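Local coordinates for protein contact-dependent inhibitor A (Escherichia coli NC101, PDB 5I4Q) that acts as the toxin domain of a contact-dependent growth inhibition protein, probably cutting RNA inside neighbouring bacteria that lack the matching immunity protein, at residues 48-53 with 68-73; 20-25 with 42-47. One frame throughout, in Å; residues are numbered along the deposited sequence.

Contact 1. Residues 48-53 with 68-73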
ATOM      1  N   LEU A  48      15.346  30.433   2.717  1.00 40.31           N
ATOM      2  CA  LEU A  48      15.952  31.731   2.862  1.00 42.72           C
ATOM      3  C   LEU A  48      15.856  32.498   1.531  1.00 43.74           C
ATOM      4  O   LEU A  48      15.726  33.690   1.554  1.00 44.63           O
ATOM      5  CB  LEU A  48      17.415  31.608   3.320  1.00 44.67           C
ATOM      6  CG  LEU A  48      17.612  31.216   4.780  1.00 47.07           C
ATOM      7  CD1 LEU A  48      19.090  31.010   5.080  1.00 48.83           C
ATOM      8  CD2 LEU A  48      17.067  32.275   5.741  1.00 47.72           C
ATOM      9  N   ASN A  49      15.871  31.781   0.404  1.00 45.57           N
ATOM     10  CA  ASN A  49      15.819  32.330  -0.958  1.00 46.56           C
ATOM     11  C   ASN A  49      14.432  32.390  -1.586  1.00 46.31           C
ATOM     12  O   ASN A  49      14.287  32.601  -2.800  1.00 47.91           O
ATOM     13  CB  ASN A  49      16.747  31.498  -1.869  1.00 48.80           C
ATOM     14  CG  ASN A  49      18.213  31.799  -1.621  1.00 52.50           C
ATOM     15  OD1 ASN A  49      18.542  32.830  -1.089  1.00 60.00           O
ATOM     16  ND2 ASN A  49      19.075  30.919  -2.009  1.00 51.91           N
ATOM     17  N   SER A  50      13.406  32.200  -0.777  1.00 46.64           N
ATOM     18  CA  SER A  50      12.013  32.118  -1.296  1.00 47.54           C
ATOM     19  C   SER A  50      11.205  33.354  -0.985  1.00 48.00           C
ATOM     20  O   SER A  50       9.994  33.281  -0.994  1.00 48.37           O
ATOM     21  CB  SER A  50      11.259  30.949  -0.640  1.00 43.41           C
ATOM     22  OG  SER A  50      11.025  31.240   0.727  1.00 41.28           O
ATOM     23  N   ASN A  51      11.868  34.469  -0.693  1.00 51.31           N
ATOM     24  CA  ASN A  51      11.212  35.622  -0.065  1.00 52.45           C
ATOM     25  C   ASN A  51      10.301  35.180   1.037  1.00 47.35           C
ATOM     26  O   ASN A  51       9.119  35.326   0.965  1.00 45.82           O
ATOM     27  CB  ASN A  51      10.390  36.411  -1.069  1.00 56.96           C
ATOM     28  CG  ASN A  51       9.773  37.673  -0.466  1.00 62.42           C
ATOM     29  OD1 ASN A  51      10.363  38.330   0.397  1.00 63.68           O
ATOM     30  ND2 ASN A  51       8.599  38.026  -0.944  1.00 63.41           N
ATOM     31  N   PRO A  52      10.861  34.615   2.080  1.00 49.55           N
ATOM     32  CA  PRO A  52       9.955  34.019   3.056  1.00 47.78           C
ATOM     33  C   PRO A  52       9.205  35.048   3.913  1.00 51.00           C
ATOM     34  O   PRO A  52       9.681  36.160   4.087  1.00 48.35           O
ATOM     35  CB  PRO A  52      10.901  33.171   3.911  1.00 46.85           C
ATOM     36  CG  PRO A  52      12.243  33.856   3.780  1.00 47.53           C
ATOM     37  CD  PRO A  52      12.292  34.424   2.403  1.00 47.37           C
ATOM     38  N   LYS A  53       8.025  34.670   4.402  1.00 52.38           N
ATOM     39  CA  LYS A  53       7.294  35.395   5.423  1.00 53.23           C
ATOM     40  C   LYS A  53       8.039  35.183   6.741  1.00 51.64           C
ATOM     41  O   LYS A  53       8.316  34.045   7.139  1.00 51.94           O
ATOM     42  CB  LYS A  53       5.898  34.820   5.502  1.00 62.63           C
ATOM     43  CG  LYS A  53       4.987  35.357   6.593  1.00 74.61           C
ATOM     44  CD  LYS A  53       3.533  34.968   6.282  1.00 90.61           C
ATOM     45  CE  LYS A  53       2.985  35.693   5.026  1.00105.37           C
ATOM     46  NZ  LYS A  53       1.750  35.095   4.423  1.00109.72           N
ATOM     47  N   GLU A  68       8.679  31.187   6.580  1.00 44.48           N
ATOM     48  CA  GLU A  68       7.827  30.326   5.797  1.00 45.30           C
ATOM     49  C   GLU A  68       7.969  30.606   4.308  1.00 43.92           C
ATOM     50  O   GLU A  68       7.727  31.714   3.865  1.00 46.64           O
ATOM     51  CB  GLU A  68       6.380  30.514   6.197  1.00 51.02           C
ATOM     52  CG  GLU A  68       5.459  29.452   5.573  1.00 58.90           C
ATOM     53  CD  GLU A  68       4.053  29.452   6.156  1.00 63.00           C
ATOM     54  OE1 GLU A  68       3.792  30.265   7.085  1.00 76.27           O
ATOM     55  OE2 GLU A  68       3.207  28.659   5.680  1.00 61.55           O
ATOM     56  N   GLY A  69       8.325  29.590   3.540  1.00 39.97           N
ATOM     57  CA  GLY A  69       8.505  29.726   2.128  1.00 39.17           C
ATOM     58  C   GLY A  69       8.975  28.421   1.542  1.00 37.73           C
ATOM     59  O   GLY A  69       9.378  27.546   2.264  1.00 39.28           O
ATOM     60  N   ALA A  70       8.863  28.293   0.236  1.00 39.64           N
ATOM     61  CA  ALA A  70       9.232  27.100  -0.501  1.00 40.91           C
ATOM     62  C   ALA A  70       8.585  25.827   0.010  1.00 41.09           C
ATOM     63  O   ALA A  70       9.161  24.742  -0.052  1.00 43.83           O
ATOM     64  CB  ALA A  70      10.743  26.954  -0.509  1.00 43.95           C
ATOM     65  N   GLY A  71       7.375  25.947   0.498  1.00 40.95           N
ATOM     66  CA  GLY A  71       6.686  24.766   1.007  1.00 42.42           C
ATOM     67  C   GLY A  71       7.093  24.336   2.418  1.00 42.29           C
ATOM     68  O   GLY A  71       6.685  23.314   2.877  1.00 41.68           O
ATOM     69  N   LEU A  72       7.892  25.138   3.108  1.00 42.17           N
ATOM     70  CA  LEU A  72       8.419  24.749   4.396  1.00 41.79           C
ATOM     71  C   LEU A  72       8.312  25.895   5.395  1.00 40.40           C
ATOM     72  O   LEU A  72       8.137  27.041   5.011  1.00 38.98           O
ATOM     73  CB  LEU A  72       9.897  24.345   4.271  1.00 43.61           C
ATOM     74  CG  LEU A  72      10.305  23.296   3.260  1.00 43.79           C
ATOM     75  CD1 LEU A  72      11.701  23.562   2.788  1.00 44.85           C
ATOM     76  CD2 LEU A  72      10.244  21.904   3.875  1.00 48.84           C
ATOM     77  N   GLU A  73       8.420  25.529   6.672  1.00 41.17           N
ATOM     78  CA  GLU A  73       8.408  26.399   7.827  1.00 41.77           C
ATOM     79  C   GLU A  73       9.653  26.050   8.556  1.00 41.35           C
ATOM     80  O   GLU A  73       9.979  24.858   8.784  1.00 44.29           O
ATOM     81  CB  GLU A  73       7.265  26.141   8.811  1.00 46.70           C
ATOM     82  CG  GLU A  73       5.870  26.221   8.209  1.00 55.37           C
ATOM     83  CD  GLU A  73       4.753  25.635   9.105  1.00 57.46           C
ATOM     84  OE1 GLU A  73       5.050  25.226  10.248  1.00 51.56           O
ATOM     85  OE2 GLU A  73       3.565  25.581   8.640  1.00 65.79           O
TER
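K53 and E68 form an antiparallel hydrogen-bonded pair, the first rung where the chain leaving helix 40-48 starts strand 53-56, paired with strand 65-69 at the edge of the four-stranded sheet. K53 N donates a hydrogen bond to E68 O at 3.0 Å, and E68 N donates one to K53 O at 2.9 Å. P52 leans on the same rung: its CA lies 3.3 Å from E68 O and its CB 3.5 Å, so that oxygen meets two ring carbons as well as the K53 amide.

Further down, the chain turns back at G69 in a tight type I' turn to L72, which makes a two-residue beta-hairpin of strands 65-69 and 72-77. S50 lies against this turn. Its OG stands between the backbone N and the carbonyl carbon (chi1 69°) and comes in over the backbone of G69, 3.3 Å from G69 CA, with no side chain in the way. The hydroxyl is hydrogen-bonded to V47 O near the end of the helix. Beside it, S50 CB sits 4.0 Å from A70 CB.

K53 and E68 start on the same face of the sheet, yet their ends part. A bend at chi3 (-68°) swings CE of K53 aside, and the chain end leads away; K53 NZ is 5.9 Å from E68 OE1. That carboxylate is salt-bridged to R66, which also holds E73. The junction therefore rests on main-chain bonds and close glycine packing; the lysine and glutamate charges would add at most a weak, long-range attraction.

Contact 2. Residues 20-25 with 42-47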
ATOM      1  N   ASP A  20      28.117  27.759   4.852  1.00 61.17           N
ATOM      2  CA  ASP A  20      27.444  28.904   4.182  1.00 64.47           C
ATOM      3  C   ASP A  20      26.692  29.799   5.178  1.00 62.91           C
ATOM      4  O   ASP A  20      25.623  30.360   4.883  1.00 63.66           O
ATOM      5  CB  ASP A  20      26.459  28.369   3.133  1.00 71.15           C
ATOM      6  CG  ASP A  20      26.239  29.307   1.934  1.00 77.52           C
ATOM      7  OD1 ASP A  20      27.069  30.210   1.670  1.00 84.93           O
ATOM      8  OD2 ASP A  20      25.219  29.106   1.225  1.00 77.30           O
ATOM      9  N   GLY A  21      27.232  29.908   6.378  1.00 60.36           N
ATOM     10  CA  GLY A  21      26.562  30.678   7.409  1.00 64.18           C
ATOM     11  C   GLY A  21      25.314  30.038   8.020  1.00 63.37           C
ATOM     12  O   GLY A  21      24.598  30.697   8.769  1.00 60.55           O
HETATM   13  N   MSE A  22      25.040  28.766   7.710  1.00 59.60           N
HETATM   14  CA  MSE A  22      23.955  28.036   8.357  1.00 55.47           C
HETATM   15  C   MSE A  22      24.512  27.005   9.306  1.00 53.06           C
HETATM   16  O   MSE A  22      25.624  26.489   9.122  1.00 48.57           O
HETATM   17  CB  MSE A  22      23.126  27.309   7.327  1.00 59.54           C
HETATM   18  CG  MSE A  22      22.332  28.235   6.411  1.00 69.15           C
HETATM   19 SE   MSE A  22      21.507  27.195   4.926  0.90 79.95          SE
HETATM   20  CE  MSE A  22      23.062  26.893   3.739  1.00 73.64           C
ATOM     21  N   LYS A  23      23.728  26.641  10.323  1.00 52.84           N
ATOM     22  CA  LYS A  23      24.137  25.540  11.155  1.00 48.40           C
ATOM     23  C   LYS A  23      22.974  24.772  11.721  1.00 44.39           C
ATOM     24  O   LYS A  23      21.890  25.309  11.916  1.00 42.63           O
ATOM     25  CB  LYS A  23      25.121  26.005  12.244  1.00 52.35           C
ATOM     26  CG  LYS A  23      24.511  26.517  13.524  1.00 56.64           C
ATOM     27  CD  LYS A  23      25.621  26.997  14.473  1.00 61.70           C
ATOM     28  CE  LYS A  23      25.053  27.735  15.691  1.00 65.49           C
ATOM     29  NZ  LYS A  23      26.107  28.369  16.543  1.00 69.87           N
ATOM     30  N   PHE A  24      23.239  23.482  11.943  1.00 42.17           N
ATOM     31  CA  PHE A  24      22.330  22.513  12.549  1.00 42.38           C
ATOM     32  C   PHE A  24      23.016  21.805  13.712  1.00 41.56           C
ATOM     33  O   PHE A  24      24.162  21.402  13.570  1.00 44.69           O
ATOM     34  CB  PHE A  24      21.979  21.401  11.550  1.00 37.67           C
ATOM     35  CG  PHE A  24      20.956  21.795  10.526  1.00 39.26           C
ATOM     36  CD1 PHE A  24      21.326  22.477   9.367  1.00 39.26           C
ATOM     37  CD2 PHE A  24      19.628  21.446  10.685  1.00 36.60           C
ATOM     38  CE1 PHE A  24      20.381  22.829   8.414  1.00 38.45           C
ATOM     39  CE2 PHE A  24      18.695  21.785   9.751  1.00 35.81           C
ATOM     40  CZ  PHE A  24      19.060  22.484   8.607  1.00 37.89           C
ATOM     41  N   SER A  25      22.321  21.574  14.816  1.00 42.95           N
ATOM     42  CA  SER A  25      22.895  20.662  15.849  1.00 46.55           C
ATOM     43  C   SER A  25      23.175  19.263  15.259  1.00 45.52           C
ATOM     44  O   SER A  25      22.532  18.823  14.292  1.00 41.65           O
ATOM     45  CB  SER A  25      22.014  20.540  17.084  1.00 45.67           C
ATOM     46  OG  SER A  25      20.959  19.646  16.874  1.00 48.24           O
ATOM     47  N   VAL A  42      20.265  22.312   1.984  1.00 40.02           N
ATOM     48  CA  VAL A  42      19.553  22.659   0.753  1.00 39.29           C
ATOM     49  C   VAL A  42      18.112  23.126   1.058  1.00 37.67           C
ATOM     50  O   VAL A  42      17.688  24.163   0.575  1.00 38.35           O
ATOM     51  CB  VAL A  42      19.542  21.487  -0.210  1.00 38.90           C
ATOM     52  CG1 VAL A  42      18.607  21.793  -1.369  1.00 39.48           C
ATOM     53  CG2 VAL A  42      20.945  21.202  -0.693  1.00 40.31           C
ATOM     54  N   GLN A  43      17.383  22.394   1.902  1.00 36.42           N
ATOM     55  CA  GLN A  43      16.024  22.834   2.309  1.00 35.43           C
ATOM     56  C   GLN A  43      16.047  24.254   2.907  1.00 36.01           C
ATOM     57  O   GLN A  43      15.219  25.118   2.565  1.00 34.75           O
ATOM     58  CB  GLN A  43      15.404  21.892   3.337  1.00 36.98           C
ATOM     59  CG  GLN A  43      15.181  20.438   2.897  1.00 38.85           C
ATOM     60  CD  GLN A  43      14.648  19.585   4.061  1.00 41.17           C
ATOM     61  OE1 GLN A  43      13.692  19.984   4.754  1.00 41.95           O
ATOM     62  NE2 GLN A  43      15.261  18.419   4.293  1.00 39.94           N
ATOM     63  N   ALA A  44      16.965  24.500   3.835  1.00 37.56           N
ATOM     64  CA  ALA A  44      16.974  25.791   4.573  1.00 37.64           C
ATOM     65  C   ALA A  44      17.334  26.941   3.629  1.00 38.41           C
ATOM     66  O   ALA A  44      16.788  28.040   3.707  1.00 37.58           O
ATOM     67  CB  ALA A  44      17.972  25.733   5.726  1.00 37.28           C
ATOM     68  N   ARG A  45      18.269  26.689   2.742  1.00 40.75           N
ATOM     69  CA  ARG A  45      18.601  27.674   1.732  1.00 44.72           C
ATOM     70  C   ARG A  45      17.413  27.993   0.837  1.00 43.24           C
ATOM     71  O   ARG A  45      17.148  29.170   0.526  1.00 43.90           O
ATOM     72  CB  ARG A  45      19.782  27.206   0.892  1.00 49.40           C
ATOM     73  CG  ARG A  45      20.218  28.199  -0.194  1.00 51.37           C
ATOM     74  CD  ARG A  45      21.566  27.795  -0.788  1.00 55.48           C
ATOM     75  NE  ARG A  45      21.434  26.576  -1.553  1.00 58.38           N
ATOM     76  CZ  ARG A  45      22.445  25.886  -2.070  1.00 65.19           C
ATOM     77  NH1 ARG A  45      23.703  26.313  -1.920  1.00 64.97           N
ATOM     78  NH2 ARG A  45      22.194  24.757  -2.746  1.00 65.64           N
ATOM     79  N   GLU A  46      16.675  26.974   0.440  1.00 41.16           N
ATOM     80  CA  GLU A  46      15.454  27.235  -0.330  1.00 41.70           C
ATOM     81  C   GLU A  46      14.551  28.181   0.436  1.00 40.44           C
ATOM     82  O   GLU A  46      13.988  29.115  -0.130  1.00 38.29           O
ATOM     83  CB  GLU A  46      14.680  25.952  -0.682  1.00 42.29           C
ATOM     84  CG  GLU A  46      15.351  25.088  -1.751  1.00 47.01           C
ATOM     85  CD  GLU A  46      15.686  25.870  -3.031  1.00 49.70           C
ATOM     86  OE1 GLU A  46      14.765  26.285  -3.724  1.00 55.88           O
ATOM     87  OE2 GLU A  46      16.858  26.105  -3.336  1.00 53.06           O
ATOM     88  N   VAL A  47      14.413  27.959   1.736  1.00 37.80           N
ATOM     89  CA  VAL A  47      13.513  28.843   2.485  1.00 38.96           C
ATOM     90  C   VAL A  47      14.049  30.284   2.453  1.00 39.90           C
ATOM     91  O   VAL A  47      13.305  31.217   2.237  1.00 41.52           O
ATOM     92  CB  VAL A  47      13.310  28.368   3.934  1.00 37.90           C
ATOM     93  CG1 VAL A  47      12.421  29.342   4.681  1.00 38.80           C
ATOM     94  CG2 VAL A  47      12.665  26.981   3.947  1.00 38.95           C
TER
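M22 and A44 meet in the apolar part of this contact, where the axes of strand 22-25 and helix segment 42-47 approach to 9.9 Å, with 134° between their N-to-C directions. M22, modelled as selenomethionine, does most of the touching. Its CG lies anti to the carbonyl carbon (chi1 -68°), and SE reaches 3.9 Å from A44 CB. The same SE atom is 3.9 Å from R45 N, so it rests on the helix backbone as well as on the methyl group. The chain bends at chi3 (-77°), which places the terminal CE 4.4 Å from R45 CB. F24, two residues along the strand and pointing to the same side, brings its ring tip near the methyl, with CZ 4.5 Å from A44 CB.

A44 is small, and it is shared: M74 and V83 of the four-stranded antiparallel sheet touch it too. Helix 40-48 thus packs on that sheet, and M22 and F24 meet it from strand 22-25, which K23 also joins to the sheet through backbone hydrogen bonds with G81 and V83. F41 contacts M22 and stacks edge-to-face with F24. Two helices, 26-34 and 40-48, followed by a four-stranded antiparallel sheet are consistent with the barnase/EndoU/colicin/RelE type of RNase fold.

The polar part is looser and lies at the exposed end. D20 OD2 approaches the edge of the R45 guanidinium, near its plane, but stays 4.5 Å from R45 NH1, beyond a salt bridge. The stronger partner of that guanidinium is an acidic side chain on the chain of another protein.

Helix 40-48 is what the two contacts have in common. Contact 2 comes first along the chain and uses the helix itself; contact 1 opens where the helix ends, with centres about 12 Å apart. V47 joins them: V47 O lies 3.2 Å from P52 CG, and V47 CG2 is 3.7 Å from L72 CD1, on strand 72-77. Contact 2 sets strand 22-25, itself bonded to the start of strand 82-88, against the helix; contact 1 carries the chain on into the edge of the four-stranded sheet that the helix packs on. Another protein packs against both regions, and Y81 on the chain of the immunity protein is hydrogen-bonded to E73 beside contact 1.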